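Local coordinates for protein endo-1,3-beta-glucanase, family GH16 (Zobellia galactanivorans, PDB 5FUI) that probably binds laminarin, a beta-1,3-glucan, through the C-terminal family 6 carbohydrate-binding module of a marine laminarinase, at residues A[76-79]-A[80-83]. Residues are numbered along the deposited sequence; the frame is centred on the assembly and turned at random.
Sequences DLEA and GETV. With APY (2-aminomethyl-pyridine), chain C.
Asp-76 reaches to Gly-80, its OD1 taking the glycine N-H at 2.9 Å; the donor sits well above the carboxylate plane, and the N-H...O angle is a bent 132°. A chi1 of 75° sets CG between the backbone N and the carbonyl carbon, turning the carboxylate over the turn. From there it also holds the amine of 2-aminomethyl-pyridine, strongly through OD2 (2.7 Å to APY N) and weakly through OD1, in a pocket that Trp-44, Gly-115 and Tyr-117 complete. With an alanine here, Gly-80 N would probably keep little beyond its weak bond to Leu-77 O and the ligand amine would lose its carboxylate. Leu-77 forms the hydrogen-bonded antiparallel pair with Thr-82: its N gives a nearly straight bond to Thr-82 O (2.8 Å), and Thr-82 N returns one to Leu-77 O. CB of Leu-77 meets CB of Thr-82 at 4.0 Å on the face where Leu-77 also packs against Tyr-112 and Phe-114 of strand 110-118. The hairpin joins strand 72-77 to edge strand 82-88 of the five-stranded sheet in this beta-sandwich module, with Glu-81 and Thr-82 facing Leu-77 as a classic bulge. Glu-78 starts the type I' turn, its O accepting Glu-81 N at 3.1 Å. The two glutamates run side by side, carboxylate planes 74° apart, CB of Glu-78 lying 3.7 Å from CD of Glu-81, and one water donates to Glu-78 OE1 and Glu-81 OE2, probably easing their like charges, while Glu-78 OE2 accepts Gln-113 N. Ala-79 leads into Gly-80, whose backbone angles would jam a CB against Ala-79 O.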
loop_
_atom_site.group_PDB
_atom_site.type_symbol
_atom_site.label_atom_id
_atom_site.label_comp_id
_atom_site.label_asym_id
_atom_site.label_seq_id
_atom_site.Cartn_x
_atom_site.Cartn_y
_atom_site.Cartn_z
ATOM N N ASP A 76 -8.338 0.795 -1.732
ATOM C CA ASP A 76 -9.641 1.381 -2.052
ATOM C C ASP A 76 -9.579 2.878 -2.121
ATOM O O ASP A 76 -8.602 3.481 -1.631
ATOM C CB ASP A 76 -10.679 0.954 -0.991
ATOM C CG ASP A 76 -10.512 1.671 0.297
ATOM O OD1 ASP A 76 -10.965 2.802 0.433
ATOM O OD2 ASP A 76 -9.819 1.158 1.229
ATOM N N LEU A 77 -10.593 3.472 -2.762
ATOM C CA LEU A 77 -10.746 4.924 -2.766
ATOM C C LEU A 77 -12.018 5.312 -1.983
ATOM O O LEU A 77 -13.071 4.605 -2.047
ATOM C CB LEU A 77 -10.916 5.396 -4.231
ATOM C CG LEU A 77 -9.780 5.012 -5.166
ATOM C CD1 LEU A 77 -10.144 5.471 -6.579
ATOM C CD2 LEU A 77 -8.394 5.444 -4.642
ATOM N N GLU A 78 -11.870 6.419 -1.227
ATOM C CA GLU A 78 -13.029 7.013 -0.492
ATOM C C GLU A 78 -13.677 6.052 0.454
ATOM O O GLU A 78 -14.925 5.819 0.411
ATOM C CB GLU A 78 -14.077 7.553 -1.519
ATOM C CG GLU A 78 -13.471 8.670 -2.376
ATOM C CD GLU A 78 -13.139 9.890 -1.457
ATOM O OE1 GLU A 78 -14.008 10.404 -0.709
ATOM O OE2 GLU A 78 -12.002 10.366 -1.370
ATOM N N ALA A 79 -12.857 5.427 1.292
ATOM C CA ALA A 79 -13.399 4.538 2.333
ATOM C C ALA A 79 -14.318 3.420 1.799
ATOM O O ALA A 79 -15.450 3.126 2.300
ATOM C CB ALA A 79 -14.038 5.369 3.497
ATOM N N GLY A 80 -13.878 2.822 0.677
ATOM C CA GLY A 80 -14.539 1.644 0.124
ATOM C C GLY A 80 -15.620 1.970 -0.860
ATOM O O GLY A 80 -16.221 1.057 -1.368
ATOM N N GLU A 81 -15.769 3.274 -1.195
ATOM C CA GLU A 81 -16.737 3.606 -2.295
ATOM C C GLU A 81 -16.282 2.903 -3.592
ATOM O O GLU A 81 -17.128 2.457 -4.407
ATOM C CB GLU A 81 -16.805 5.122 -2.578
ATOM C CG GLU A 81 -17.562 5.866 -1.483
ATOM C CD GLU A 81 -17.730 7.396 -1.769
ATOM O OE1 GLU A 81 -17.550 7.856 -2.952
ATOM O OE2 GLU A 81 -18.057 8.158 -0.798
ATOM N N THR A 82 -14.933 2.825 -3.798
ATOM C CA THR A 82 -14.434 2.106 -4.986
ATOM C C THR A 82 -13.378 1.148 -4.450
ATOM O O THR A 82 -12.412 1.613 -3.818
ATOM C CB THR A 82 -13.751 3.094 -5.968
ATOM O OG1 THR A 82 -14.842 3.867 -6.518
ATOM C CG2 THR A 82 -13.083 2.334 -7.152
ATOM N N VAL A 83 -13.559 -0.138 -4.686
ATOM C CA VAL A 83 -12.533 -1.084 -4.299
ATOM C C VAL A 83 -11.615 -1.322 -5.491
ATOM O O VAL A 83 -12.065 -1.615 -6.617
ATOM C CB VAL A 83 -13.151 -2.441 -3.821
ATOM C CG1 VAL A 83 -12.112 -3.531 -3.568
ATOM C CG2 VAL A 83 -13.930 -2.177 -2.517
HETATM N N APY C . -10.121 2.504 3.513
HETATM C CM APY C . -8.990 2.114 4.332
HETATM C C2 APY C . -9.646 2.692 5.575
HETATM C C3 APY C . -10.316 1.842 6.421
HETATM C C4 APY C . -11.015 2.338 7.548
HETATM C C5 APY C . -11.097 3.730 7.732
HETATM C C6 APY C . -10.431 4.586 6.869
HETATM N N1 APY C . -9.765 4.052 5.783
HETATM O O HOH W 1 -16.847 10.577 -1.150
#